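Local coordinates for Lmo0651 protein (Listeria monocytogenes serovar 1/2a, PDB 6EP3), which is a GntR-family transcription factor that controls expression of the Agr system and mediates virulence, probably by binding specific DNA sites, at residues L138-I141 with S142-E145; T179-K182 with S183-Y187; G193-E196 with L197-T201. One frame throughout, in Å; residues are numbered along the deposited sequence.

Overall arrangement
All three contacts are local turns of helix or helix end within the all-helical FCD part of the chain, and they come in series along it. Contact 1 closes helix 126-142, contact 2 is a middle stretch of helix 173-192, and contact 3 starts helix 195-219, which follows 173-192 directly. Centres lie about 16 Å apart for contacts 1 and 2, about 15 Å for 1 and 3, and about 12 Å for 2 and 3. Leu140 CD2 packs on Ile186 CG2 at 4.2 Å, while Thr201 CG2 meets Lys182 CD at 3.6 Å, so contact 2 on helix 173-192 is the one that packs on both others within the helical bundle.

Contact 1 (L138-I141 with S142-E145); sequences LCLI and SFAE
The carbonyl oxygen of Cys139 is gripped by Ser142, three residues on, whose OG donates to it at 2.8 Å. A second, weak bond comes from Phe143 N, 3.1 Å from Cys139 O. The hydroxyl reaches back because Ser142 OG sits between its own backbone N and carbonyl carbon (chi1 86°), and it meets the Cys139 C=O well bent, at 119° and slightly tilted from the carbonyl plane. The same oxygen also lies over one face of the Phe143 ring, 3.2 Å above the plane and displaced toward the rim on the CD1 side.

Around that ring the side chains of the last helical turn close in. Cys139 SG comes to 3.9 Å from Phe143 CE1 in an oblique sulfur-aromatic contact, and Leu140 lays its CD2 branch against CE2 and CD2 of the ring, crossing the phenyl at a slant. Helix 126-142 runs out here: Ser142 N still bonds to Leu138 O, but Ala144 N turns to Ile141 O at 2.9 Å, three residues back, and Glu145 N closes a type I turn on Ser142 O before Glu145 adopts positive phi. Leu110 of helix 107-123 touches Cys139 and Leu140, and Met105 touches Phe143.

With the Ser142 hydroxyl as its main side-chain donor and a weak bond from Phe143 N, which also reaches Leu140 O weakly, the Cys139 carbonyl is supplied near the C-terminal end of the helix, and the aromatic ring beside it is held among sulfur and methyl groups in a buried setting.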
ATOM      1  N   LEU B 138      -2.381  13.299  -5.543  1.00 46.28           N
ATOM      2  CA  LEU B 138      -3.451  12.393  -5.131  1.00 53.43           C
ATOM      3  C   LEU B 138      -4.695  12.581  -5.983  1.00 54.43           C
ATOM      4  O   LEU B 138      -5.409  11.619  -6.266  1.00 47.97           O
ATOM      5  CB  LEU B 138      -3.800  12.613  -3.659  1.00 46.10           C
ATOM      6  CG  LEU B 138      -2.834  12.098  -2.592  1.00 49.35           C
ATOM      7  CD1 LEU B 138      -3.320  12.500  -1.207  1.00 47.55           C
ATOM      8  CD2 LEU B 138      -2.664  10.596  -2.691  1.00 42.82           C
ATOM      9  N   CYS B 139      -4.981  13.819  -6.381  1.00 47.31           N
ATOM     10  CA  CYS B 139      -6.107  14.081  -7.269  1.00 44.62           C
ATOM     11  C   CYS B 139      -5.879  13.435  -8.633  1.00 41.71           C
ATOM     12  O   CYS B 139      -6.780  12.795  -9.208  1.00 47.94           O
ATOM     13  CB  CYS B 139      -6.308  15.595  -7.392  1.00 42.19           C
ATOM     14  SG  CYS B 139      -7.800  16.070  -8.224  1.00 56.90           S
ATOM     15  N   LEU B 140      -4.667  13.598  -9.167  1.00 44.20           N
ATOM     16  CA  LEU B 140      -4.307  12.895 -10.396  1.00 51.94           C
ATOM     17  C   LEU B 140      -4.558  11.396 -10.266  1.00 60.54           C
ATOM     18  O   LEU B 140      -5.134  10.768 -11.163  1.00 59.26           O
ATOM     19  CB  LEU B 140      -2.837  13.142 -10.732  1.00 54.03           C
ATOM     20  CG  LEU B 140      -2.495  14.498 -11.337  1.00 55.17           C
ATOM     21  CD1 LEU B 140      -1.016  14.543 -11.674  1.00 47.81           C
ATOM     22  CD2 LEU B 140      -3.338  14.743 -12.572  1.00 58.57           C
ATOM     23  N   ILE B 141      -4.157  10.814  -9.135  1.00 61.09           N
ATOM     24  CA  ILE B 141      -4.304   9.370  -8.954  1.00 53.66           C
ATOM     25  C   ILE B 141      -5.770   8.992  -8.778  1.00 60.42           C
ATOM     26  O   ILE B 141      -6.224   7.955  -9.277  1.00 59.74           O
ATOM     27  CB  ILE B 141      -3.448   8.891  -7.771  1.00 47.76           C
ATOM     28  CG1 ILE B 141      -1.975   9.135  -8.078  1.00 48.86           C
ATOM     29  CG2 ILE B 141      -3.703   7.415  -7.485  1.00 40.89           C
ATOM     30  CD1 ILE B 141      -1.044   8.608  -7.040  1.00 51.71           C
ATOM     31  N   SER B 142      -6.533   9.826  -8.071  1.00 55.56           N
ATOM     32  CA  SER B 142      -7.952   9.578  -7.883  1.00 53.35           C
ATOM     33  C   SER B 142      -8.697   9.600  -9.200  1.00 51.25           C
ATOM     34  O   SER B 142      -9.796   9.042  -9.292  1.00 56.58           O
ATOM     35  CB  SER B 142      -8.552  10.626  -6.946  1.00 46.96           C
ATOM     36  OG  SER B 142      -8.935  11.783  -7.675  1.00 45.38           O
ATOM     37  N   PHE B 143      -8.121  10.234 -10.222  1.00 53.49           N
ATOM     38  CA  PHE B 143      -8.739  10.146 -11.542  1.00 55.61           C
ATOM     39  C   PHE B 143      -8.936   8.702 -12.002  1.00 67.85           C
ATOM     40  O   PHE B 143      -9.762   8.454 -12.888  1.00 71.57           O
ATOM     41  CB  PHE B 143      -7.915  10.921 -12.572  1.00 55.26           C
ATOM     42  CG  PHE B 143      -8.015  12.418 -12.425  1.00 52.24           C
ATOM     43  CD1 PHE B 143      -8.965  12.985 -11.590  1.00 52.67           C
ATOM     44  CD2 PHE B 143      -7.164  13.255 -13.129  1.00 60.12           C
ATOM     45  CE1 PHE B 143      -9.063  14.361 -11.456  1.00 62.72           C
ATOM     46  CE2 PHE B 143      -7.255  14.625 -13.002  1.00 62.46           C
ATOM     47  CZ  PHE B 143      -8.208  15.181 -12.161  1.00 69.63           C
ATOM     48  N   ALA B 144      -8.213   7.739 -11.424  1.00 61.11           N
ATOM     49  CA  ALA B 144      -8.437   6.337 -11.753  1.00 63.80           C
ATOM     50  C   ALA B 144      -9.658   5.747 -11.060  1.00 57.91           C
ATOM     51  O   ALA B 144     -10.071   4.641 -11.420  1.00 54.82           O
ATOM     52  CB  ALA B 144      -7.209   5.492 -11.398  1.00 61.87           C
ATOM     53  N   GLU B 145     -10.236   6.450 -10.082  1.00 58.11           N
ATOM     54  CA  GLU B 145     -11.336   5.919  -9.277  1.00 65.56           C
ATOM     55  C   GLU B 145     -10.935   4.609  -8.601  1.00 63.75           C
ATOM     56  O   GLU B 145     -11.595   3.578  -8.733  1.00 62.80           O
ATOM     57  CB  GLU B 145     -12.622   5.768 -10.093  1.00 71.57           C
ATOM     58  CG  GLU B 145     -13.242   7.112 -10.465  1.00 89.34           C
ATOM     59  CD  GLU B 145     -13.738   7.177 -11.890  1.00 97.74           C
ATOM     60  OE1 GLU B 145     -12.926   7.501 -12.777  1.00102.35           O
ATOM     61  OE2 GLU B 145     -14.938   6.912 -12.118  1.00101.18           O
TER

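Contact 2 (T179-K182 with S183-Y187); sequences TNKK and SNQIY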
ATOM      1  N   THR B 179       7.741  23.545 -10.283  1.00 56.07           N
ATOM      2  CA  THR B 179       6.764  22.497 -10.003  1.00 59.28           C
ATOM      3  C   THR B 179       5.339  23.014 -10.167  1.00 56.98           C
ATOM      4  O   THR B 179       4.471  22.304 -10.690  1.00 60.29           O
ATOM      5  CB  THR B 179       6.985  21.938  -8.597  1.00 58.09           C
ATOM      6  OG1 THR B 179       8.361  21.569  -8.442  1.00 55.25           O
ATOM      7  CG2 THR B 179       6.106  20.722  -8.354  1.00 50.98           C
ATOM      8  N   ASN B 180       5.082  24.252  -9.743  1.00 53.17           N
ATOM      9  CA  ASN B 180       3.757  24.837  -9.936  1.00 48.94           C
ATOM     10  C   ASN B 180       3.435  24.985 -11.421  1.00 48.65           C
ATOM     11  O   ASN B 180       2.313  24.689 -11.858  1.00 54.36           O
ATOM     12  CB  ASN B 180       3.668  26.193  -9.236  1.00 50.87           C
ATOM     13  CG  ASN B 180       3.805  26.088  -7.728  1.00 59.29           C
ATOM     14  OD1 ASN B 180       3.794  24.992  -7.159  1.00 57.47           O
ATOM     15  ND2 ASN B 180       3.920  27.237  -7.068  1.00 59.82           N
ATOM     16  N   LYS B 181       4.409  25.448 -12.211  1.00 45.26           N
ATOM     17  CA  LYS B 181       4.203  25.577 -13.650  1.00 55.35           C
ATOM     18  C   LYS B 181       3.934  24.223 -14.289  1.00 60.37           C
ATOM     19  O   LYS B 181       3.072  24.102 -15.165  1.00 64.79           O
ATOM     20  CB  LYS B 181       5.419  26.240 -14.299  1.00 50.28           C
ATOM     21  CG  LYS B 181       5.432  26.154 -15.824  1.00 69.94           C
ATOM     22  CD  LYS B 181       6.594  26.934 -16.427  1.00 82.29           C
ATOM     23  CE  LYS B 181       7.925  26.233 -16.186  1.00 85.69           C
ATOM     24  NZ  LYS B 181       9.079  27.057 -16.649  1.00 85.17           N
ATOM     25  N   LYS B 182       4.660  23.190 -13.858  1.00 54.06           N
ATOM     26  CA  LYS B 182       4.438  21.854 -14.403  1.00 55.90           C
ATOM     27  C   LYS B 182       3.052  21.339 -14.043  1.00 53.98           C
ATOM     28  O   LYS B 182       2.371  20.730 -14.876  1.00 55.50           O
ATOM     29  CB  LYS B 182       5.514  20.898 -13.894  1.00 59.45           C
ATOM     30  CG  LYS B 182       6.789  20.909 -14.718  1.00 70.38           C
ATOM     31  CD  LYS B 182       6.572  20.258 -16.076  1.00 77.81           C
ATOM     32  CE  LYS B 182       7.747  20.503 -17.007  1.00 84.21           C
ATOM     33  NZ  LYS B 182       7.897  21.951 -17.330  1.00 94.05           N
ATOM     34  N   SER B 183       2.616  21.580 -12.805  1.00 54.09           N
ATOM     35  CA  SER B 183       1.283  21.162 -12.388  1.00 54.66           C
ATOM     36  C   SER B 183       0.211  21.859 -13.215  1.00 59.61           C
ATOM     37  O   SER B 183      -0.768  21.229 -13.642  1.00 57.81           O
ATOM     38  CB  SER B 183       1.092  21.465 -10.904  1.00 51.13           C
ATOM     39  OG  SER B 183       2.200  20.996 -10.155  1.00 51.83           O
ATOM     40  N   ASN B 184       0.385  23.160 -13.462  1.00 52.19           N
ATOM     41  CA  ASN B 184      -0.573  23.881 -14.292  1.00 47.84           C
ATOM     42  C   ASN B 184      -0.559  23.376 -15.732  1.00 50.38           C
ATOM     43  O   ASN B 184      -1.612  23.281 -16.371  1.00 54.72           O
ATOM     44  CB  ASN B 184      -0.289  25.380 -14.256  1.00 53.04           C
ATOM     45  CG  ASN B 184      -1.235  26.157 -15.132  1.00 61.92           C
ATOM     46  OD1 ASN B 184      -2.397  26.354 -14.783  1.00 76.23           O
ATOM     47  ND2 ASN B 184      -0.749  26.596 -16.286  1.00 70.41           N
ATOM     48  N   GLN B 185       0.623  23.055 -16.259  1.00 56.59           N
ATOM     49  CA  GLN B 185       0.714  22.500 -17.604  1.00 63.40           C
ATOM     50  C   GLN B 185      -0.015  21.166 -17.694  1.00 64.07           C
ATOM     51  O   GLN B 185      -0.705  20.886 -18.681  1.00 64.35           O
ATOM     52  CB  GLN B 185       2.184  22.318 -17.986  1.00 70.61           C
ATOM     53  CG  GLN B 185       2.803  23.473 -18.742  1.00 86.98           C
ATOM     54  CD  GLN B 185       4.299  23.303 -18.929  1.00 96.37           C
ATOM     55  OE1 GLN B 185       4.809  22.182 -18.973  1.00 93.07           O
ATOM     56  NE2 GLN B 185       5.013  24.417 -19.030  1.00110.58           N
ATOM     57  N   ILE B 186       0.135  20.329 -16.668  1.00 58.76           N
ATOM     58  CA  ILE B 186      -0.561  19.045 -16.638  1.00 61.40           C
ATOM     59  C   ILE B 186      -2.069  19.266 -16.623  1.00 60.84           C
ATOM     60  O   ILE B 186      -2.817  18.630 -17.378  1.00 65.88           O
ATOM     61  CB  ILE B 186      -0.091  18.213 -15.432  1.00 53.20           C
ATOM     62  CG1 ILE B 186       1.331  17.699 -15.671  1.00 47.41           C
ATOM     63  CG2 ILE B 186      -1.033  17.048 -15.178  1.00 51.04           C
ATOM     64  CD1 ILE B 186       2.099  17.408 -14.397  1.00 45.42           C
ATOM     65  N   TYR B 187      -2.533  20.177 -15.763  1.00 56.66           N
ATOM     66  CA  TYR B 187      -3.958  20.496 -15.719  1.00 60.57           C
ATOM     67  C   TYR B 187      -4.459  20.955 -17.084  1.00 59.46           C
ATOM     68  O   TYR B 187      -5.525  20.533 -17.545  1.00 56.63           O
ATOM     69  CB  TYR B 187      -4.239  21.571 -14.668  1.00 58.67           C
ATOM     70  CG  TYR B 187      -5.568  22.262 -14.897  1.00 55.66           C
ATOM     71  CD1 TYR B 187      -6.756  21.663 -14.497  1.00 60.84           C
ATOM     72  CD2 TYR B 187      -5.639  23.492 -15.543  1.00 60.53           C
ATOM     73  CE1 TYR B 187      -7.973  22.274 -14.714  1.00 60.59           C
ATOM     74  CE2 TYR B 187      -6.856  24.110 -15.773  1.00 61.72           C
ATOM     75  CZ  TYR B 187      -8.019  23.496 -15.352  1.00 66.76           C
ATOM     76  OH  TYR B 187      -9.234  24.103 -15.570  1.00 72.63           O
TER
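Gln185 reaches back over the preceding turn toward two lysines. Its CB sits 3.5 Å from Lys181 O and equally near Lys182 O, and CG stays close to the first of these carbonyls. Beyond CG the chain runs extended (chi2 173°), which carries the amide out alongside Lys181. There the two ends part company: NE2 lies 3.7 Å from Lys181 CG, with CD of that lysine a little farther off, whereas OE1 turns to Lys182, 3.5 Å from its NZ and also near CD and CE. Lys182 is bent at chi2 and chi4, and this folds its ammonium round to the amide oxygen. At that distance the approach is a proximity of charge and dipole, probably favourable.

On another side of the helix Ser183 uses both its polar groups on one carbonyl. Ser183 OG bonds to Thr179 O at 2.7 Å and Ser183 N to the same oxygen at 2.9 Å, arriving from opposite faces of the carbonyl plane. The hydroxyl is thereby satisfied by its own helix in a buried position.

Within the bundle, Ser183 packs on Met117 of helix 107-123 and Phe136 of helix 126-142, and Asn180 OD1 bonds to Tyr129 OH. Ile186 and Lys182 face Thr201 of helix 195-219, placing this length of helix 173-192 against three other helices.

Contact 3 (G193-E196 with L197-T201); sequences GKIE and LARKT. With SO4 (sulfate ion), chain P.
The guanidinium of Arg199 presents its edge to a sulfate ion, whose sulfur lies in the plane of the group. Two nearly straight bonds make a fork: NH1 to sulfate O4 at 2.8 Å (172°) and NH2 to sulfate O3 at 2.9 Å. Glu196 approaches obliquely instead. Its OE2 stands 3.7 Å from Arg199 NH1, a long salt bridge in which the oxygen stands off the guanidinium plane and acts through charge, without a directed hydrogen bond; the carboxylate is turned 81° against that plane. Asp92 gives Arg199 NH2 a second carboxylate partner, which probably tempers the positive charge offered to the anion. The sulfate itself probably comes from the crystallisation liquor.

The arginine stem gets there along the helix. Arg199 CG passes 3.2 Å from Ile195 O, CD lies 4.1 Å from Ile195 CG2, and the bend at chi3 (74°) swings the guanidinium out beside Glu196. At the start of the helix Lys194 lies alongside Leu197, with CB to CB 3.9 Å, while its NZ pairs with Glu192.

Backbone bonds such as Ala198 N to Lys194 O, 2.9 Å, open the new helix. Gly193, with positive phi, ends helix 173-192 in a Schellman motif, and Lys194 follows at once as N-cap of helix 195-219: a C-terminal cap run straight into an N-cap, a tight link between two consecutive helices of the FCD domain.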
ATOM      1  N   GLY B 193      -7.396  17.769 -23.493  1.00 63.20           N
ATOM      2  CA  GLY B 193      -7.486  16.430 -24.032  1.00 61.50           C
ATOM      3  C   GLY B 193      -6.204  15.875 -24.607  1.00 64.38           C
ATOM      4  O   GLY B 193      -6.234  14.796 -25.211  1.00 65.85           O
ATOM      5  N   LYS B 194      -5.079  16.569 -24.438  1.00 62.67           N
ATOM      6  CA  LYS B 194      -3.786  16.084 -24.916  1.00 60.86           C
ATOM      7  C   LYS B 194      -3.220  15.140 -23.859  1.00 59.59           C
ATOM      8  O   LYS B 194      -2.375  15.496 -23.031  1.00 61.30           O
ATOM      9  CB  LYS B 194      -2.851  17.249 -25.211  1.00 55.97           C
ATOM     10  CG  LYS B 194      -3.356  18.157 -26.316  1.00 64.35           C
ATOM     11  CD  LYS B 194      -2.656  19.504 -26.305  1.00 70.87           C
ATOM     12  CE  LYS B 194      -3.364  20.486 -27.221  1.00 81.85           C
ATOM     13  NZ  LYS B 194      -2.753  21.845 -27.172  1.00 90.55           N
ATOM     14  N   ILE B 195      -3.693  13.896 -23.912  1.00 65.08           N
ATOM     15  CA  ILE B 195      -3.408  12.951 -22.840  1.00 53.87           C
ATOM     16  C   ILE B 195      -1.951  12.514 -22.874  1.00 56.89           C
ATOM     17  O   ILE B 195      -1.285  12.454 -21.835  1.00 59.16           O
ATOM     18  CB  ILE B 195      -4.355  11.747 -22.927  1.00 58.00           C
ATOM     19  CG1 ILE B 195      -5.805  12.228 -22.961  1.00 54.05           C
ATOM     20  CG2 ILE B 195      -4.120  10.827 -21.748  1.00 62.69           C
ATOM     21  CD1 ILE B 195      -6.191  13.055 -21.762  1.00 56.40           C
ATOM     22  N   GLU B 196      -1.439  12.184 -24.059  1.00 50.47           N
ATOM     23  CA  GLU B 196      -0.050  11.753 -24.153  1.00 56.00           C
ATOM     24  C   GLU B 196       0.897  12.874 -23.746  1.00 61.39           C
ATOM     25  O   GLU B 196       1.914  12.634 -23.082  1.00 65.44           O
ATOM     26  CB  GLU B 196       0.250  11.271 -25.572  1.00 52.51           C
ATOM     27  CG  GLU B 196      -0.699  10.186 -26.051  1.00 72.93           C
ATOM     28  CD  GLU B 196      -0.839   9.046 -25.056  1.00 89.33           C
ATOM     29  OE1 GLU B 196      -1.847   9.021 -24.314  1.00 91.42           O
ATOM     30  OE2 GLU B 196       0.057   8.173 -25.018  1.00 93.20           O
ATOM     31  N   LEU B 197       0.566  14.111 -24.121  1.00 62.52           N
ATOM     32  CA  LEU B 197       1.381  15.248 -23.709  1.00 61.59           C
ATOM     33  C   LEU B 197       1.343  15.427 -22.198  1.00 54.46           C
ATOM     34  O   LEU B 197       2.376  15.691 -21.571  1.00 54.48           O
ATOM     35  CB  LEU B 197       0.900  16.516 -24.416  1.00 65.95           C
ATOM     36  CG  LEU B 197       1.699  16.932 -25.654  1.00 75.03           C
ATOM     37  CD1 LEU B 197       1.095  18.171 -26.293  1.00 68.79           C
ATOM     38  CD2 LEU B 197       3.154  17.174 -25.294  1.00 80.73           C
ATOM     39  N   ALA B 198       0.164  15.266 -21.591  1.00 45.13           N
ATOM     40  CA  ALA B 198       0.068  15.345 -20.136  1.00 48.44           C
ATOM     41  C   ALA B 198       0.892  14.252 -19.466  1.00 54.98           C
ATOM     42  O   ALA B 198       1.553  14.490 -18.450  1.00 53.53           O
ATOM     43  CB  ALA B 198      -1.395  15.262 -19.702  1.00 48.59           C
ATOM     44  N   ARG B 199       0.867  13.041 -20.022  1.00 50.56           N
ATOM     45  CA  ARG B 199       1.618  11.950 -19.414  1.00 50.73           C
ATOM     46  C   ARG B 199       3.119  12.187 -19.524  1.00 52.91           C
ATOM     47  O   ARG B 199       3.867  11.941 -18.569  1.00 55.53           O
ATOM     48  CB  ARG B 199       1.228  10.623 -20.057  1.00 48.98           C
ATOM     49  CG  ARG B 199      -0.212  10.230 -19.808  1.00 54.95           C
ATOM     50  CD  ARG B 199      -0.585   9.014 -20.627  1.00 58.95           C
ATOM     51  NE  ARG B 199       0.011   7.802 -20.083  1.00 57.25           N
ATOM     52  CZ  ARG B 199      -0.089   6.608 -20.652  1.00 60.70           C
ATOM     53  NH1 ARG B 199      -0.762   6.472 -21.785  1.00 61.44           N
ATOM     54  NH2 ARG B 199       0.480   5.554 -20.088  1.00 58.26           N
ATOM     55  N   LYS B 200       3.576  12.698 -20.668  1.00 49.26           N
ATOM     56  CA  LYS B 200       4.998  12.996 -20.792  1.00 52.85           C
ATOM     57  C   LYS B 200       5.398  14.181 -19.920  1.00 57.85           C
ATOM     58  O   LYS B 200       6.522  14.221 -19.410  1.00 53.50           O
ATOM     59  CB  LYS B 200       5.363  13.233 -22.256  1.00 58.93           C
ATOM     60  CG  LYS B 200       5.036  12.043 -23.161  1.00 76.06           C
ATOM     61  CD  LYS B 200       5.450  10.708 -22.515  1.00 81.17           C
ATOM     62  CE  LYS B 200       6.029   9.734 -23.530  1.00 84.85           C
ATOM     63  NZ  LYS B 200       7.475   9.449 -23.297  1.00 85.39           N
ATOM     64  N   THR B 201       4.480  15.121 -19.679  1.00 42.90           N
ATOM     65  CA  THR B 201       4.771  16.202 -18.743  1.00 49.96           C
ATOM     66  C   THR B 201       4.890  15.677 -17.318  1.00 53.51           C
ATOM     67  O   THR B 201       5.766  16.108 -16.560  1.00 49.35           O
ATOM     68  CB  THR B 201       3.687  17.277 -18.820  1.00 52.37           C
ATOM     69  OG1 THR B 201       3.485  17.659 -20.187  1.00 53.36           O
ATOM     70  CG2 THR B 201       4.098  18.500 -18.019  1.00 52.03           C
TER
HETATM   71  S   SO4 P 305      -0.709   2.686 -22.465  1.00108.57           S
HETATM   72  O1  SO4 P 305       0.356   2.196 -23.335  1.00113.92           O
HETATM   73  O2  SO4 P 305      -1.791   1.708 -22.416  1.00113.61           O
HETATM   74  O3  SO4 P 305      -0.181   2.893 -21.120  1.00103.48           O
HETATM   75  O4  SO4 P 305      -1.222   3.947 -22.993  1.00105.63           O